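Local coordinates for protein BA42 (Bizionia argentinensis, PDB 4OA3) that is of unknown function but binds calcium ions and consists of a stand-alone TPM domain, at residues Asp95-Arg98 and Asn99-Leu103. Sequence-based numbering, arbitrary orientation.
Sequences DTTR and NAIQL
A water joins Arg98 to Gln102 one helical turn on: it accepts from Arg98 NH1 at 2.9 Å and donates to Gln102 OE1 at 3.0 Å. It sits in the guanidinium plane, at its edge. Both side chains start with CG anti to the backbone N; Gln102 then bends at chi2 (61°), and the turn of its amide about chi3 brings OE1 to the water. Arg98 NH2 donates to the carbonyl oxygen of Phe77, so the guanidinium is held from two directions and ties helix 95-105 to the edge strand 76-81 of the mixed sheet. The bridge spans one turn of the i to i+4 ladder of an alpha-helix, in which Gln102 N donates to Arg98 O at 2.9 Å, nearly straight at 170°. Asn99 N bonds Asp95 O at 2.9 Å. Asn99 CG, anti to its own carbonyl carbon (chi1 -69°), lies beyond Asp95 O at 3.1 Å; Asn99 ND2 is as near but poorly angled, so the backbone N-H remains the donor. On the buried side Thr97 and Ile101 run alongside each other, Thr97 CG2 4.2 Å from Ile101 CD1. Thr97 also packs on Ile79 and on Lys120 and Ala121 of helix 110-128, while Ile101 rests on Phe77.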
ATOM      1  N   ASP A  95       6.012  -4.049  10.218  1.00 20.60           N
ATOM      2  CA  ASP A  95       5.179  -4.381  11.349  1.00 20.40           C
ATOM      3  C   ASP A  95       4.248  -3.275  11.812  1.00 20.07           C
ATOM      4  O   ASP A  95       3.092  -3.557  12.076  1.00 21.30           O
ATOM      5  CB  ASP A  95       6.022  -4.877  12.545  1.00 23.70           C
ATOM      6  CG  ASP A  95       6.741  -6.201  12.342  1.00 32.84           C
ATOM      7  OD1 ASP A  95       6.585  -6.811  11.257  1.00 31.33           O
ATOM      8  OD2 ASP A  95       7.475  -6.625  13.269  1.00 39.92           O
ATOM      9  N   THR A  96       4.733  -2.043  11.904  1.00 20.06           N
ATOM     10  CA  THR A  96       3.882  -0.941  12.334  1.00 20.51           C
ATOM     11  C   THR A  96       2.765  -0.661  11.330  1.00 20.60           C
ATOM     12  O   THR A  96       1.656  -0.313  11.738  1.00 19.70           O
ATOM     13  CB  THR A  96       4.693   0.310  12.665  1.00 24.88           C
ATOM     14  OG1 THR A  96       5.440   0.806  11.560  1.00 28.68           O
ATOM     15  CG2 THR A  96       5.627   0.101  13.845  1.00 25.34           C
ATOM     16  N   THR A  97       3.026  -0.855  10.016  1.00 18.00           N
ATOM     17  CA  THR A  97       2.004  -0.651   8.983  1.00 17.16           C
ATOM     18  C   THR A  97       0.920  -1.714   9.112  1.00 15.98           C
ATOM     19  O   THR A  97      -0.258  -1.407   9.144  1.00 16.59           O
ATOM     20  CB  THR A  97       2.673  -0.656   7.614  1.00 18.40           C
ATOM     21  OG1 THR A  97       3.626   0.430   7.524  1.00 19.34           O
ATOM     22  CG2 THR A  97       1.668  -0.510   6.463  1.00 15.54           C
ATOM     23  N   ARG A  98       1.349  -2.986   9.224  1.00 15.74           N
ATOM     24  CA  ARG A  98       0.404  -4.076   9.388  1.00 16.51           C
ATOM     25  C   ARG A  98      -0.433  -3.910  10.638  1.00 17.80           C
ATOM     26  O   ARG A  98      -1.625  -4.119  10.617  1.00 18.69           O
ATOM     27  CB  ARG A  98       1.134  -5.426   9.412  1.00 18.10           C
ATOM     28  CG  ARG A  98       0.243  -6.587   9.848  1.00 20.94           C
ATOM     29  CD  ARG A  98       0.887  -7.929   9.526  1.00 24.15           C
ATOM     30  NE  ARG A  98       0.903  -8.196   8.081  1.00 27.46           N
ATOM     31  CZ  ARG A  98      -0.113  -8.687   7.361  1.00 34.97           C
ATOM     32  NH1 ARG A  98      -1.272  -8.988   7.941  1.00 25.11           N
ATOM     33  NH2 ARG A  98       0.020  -8.870   6.056  1.00 22.95           N
ATOM     34  N   ASN A  99       0.208  -3.533  11.742  1.00 17.99           N
ATOM     35  CA  ASN A  99      -0.511  -3.370  13.003  1.00 18.78           C
ATOM     36  C   ASN A  99      -1.515  -2.253  12.910  1.00 18.30           C
ATOM     37  O   ASN A  99      -2.622  -2.386  13.429  1.00 18.15           O
ATOM     38  CB  ASN A  99       0.464  -3.111  14.143  1.00 21.96           C
ATOM     39  CG  ASN A  99       1.316  -4.326  14.464  1.00 41.60           C
ATOM     40  OD1 ASN A  99       0.991  -5.470  14.104  1.00 36.31           O
ATOM     41  ND2 ASN A  99       2.464  -4.103  15.077  1.00 41.24           N
ATOM     42  N   ALA A 100      -1.163  -1.155  12.212  1.00 17.92           N
ATOM     43  CA  ALA A 100      -2.058  -0.016  12.050  1.00 16.85           C
ATOM     44  C   ALA A 100      -3.283  -0.386  11.225  1.00 19.29           C
ATOM     45  O   ALA A 100      -4.390   0.021  11.551  1.00 19.00           O
ATOM     46  CB  ALA A 100      -1.330   1.159  11.423  1.00 17.35           C
ATOM     47  N   ILE A 101      -3.111  -1.227  10.188  1.00 16.14           N
ATOM     48  CA  ILE A 101      -4.252  -1.682   9.387  1.00 16.02           C
ATOM     49  C   ILE A 101      -5.135  -2.653  10.180  1.00 17.44           C
ATOM     50  O   ILE A 101      -6.343  -2.481  10.251  1.00 18.30           O
ATOM     51  CB  ILE A 101      -3.771  -2.354   8.076  1.00 18.26           C
ATOM     52  CG1 ILE A 101      -2.945  -1.367   7.220  1.00 17.44           C
ATOM     53  CG2 ILE A 101      -4.966  -2.942   7.291  1.00 19.68           C
ATOM     54  CD1 ILE A 101      -2.216  -2.013   6.045  1.00 18.31           C
ATOM     55  N   GLN A 102      -4.505  -3.654  10.790  1.00 18.36           N
ATOM     56  CA  GLN A 102      -5.217  -4.686  11.528  1.00 19.93           C
ATOM     57  C   GLN A 102      -6.003  -4.115  12.702  1.00 22.42           C
ATOM     58  O   GLN A 102      -7.118  -4.540  12.961  1.00 22.41           O
ATOM     59  CB  GLN A 102      -4.233  -5.730  12.050  1.00 21.22           C
ATOM     60  CG  GLN A 102      -4.934  -6.970  12.635  1.00 31.73           C
ATOM     61  CD  GLN A 102      -5.769  -7.644  11.576  1.00 41.77           C
ATOM     62  OE1 GLN A 102      -5.268  -7.939  10.497  1.00 35.96           O
ATOM     63  NE2 GLN A 102      -7.074  -7.756  11.776  1.00 35.98           N
ATOM     64  N   LEU A 103      -5.439  -3.136  13.400  1.00 18.95           N
ATOM     65  CA  LEU A 103      -6.139  -2.513  14.518  1.00 18.99           C
ATOM     66  C   LEU A 103      -7.489  -1.997  14.084  1.00 21.21           C
ATOM     67  O   LEU A 103      -8.482  -2.133  14.803  1.00 22.16           O
ATOM     68  CB  LEU A 103      -5.295  -1.379  15.081  1.00 18.19           C
ATOM     69  CG  LEU A 103      -5.933  -0.552  16.202  1.00 19.34           C
ATOM     70  CD1 LEU A 103      -6.241  -1.423  17.446  1.00 18.61           C
ATOM     71  CD2 LEU A 103      -5.041   0.608  16.577  1.00 21.46           C
TER
HETATM   72  O   HOH W   1      -2.349  -8.581  10.555  1.00 33.70           O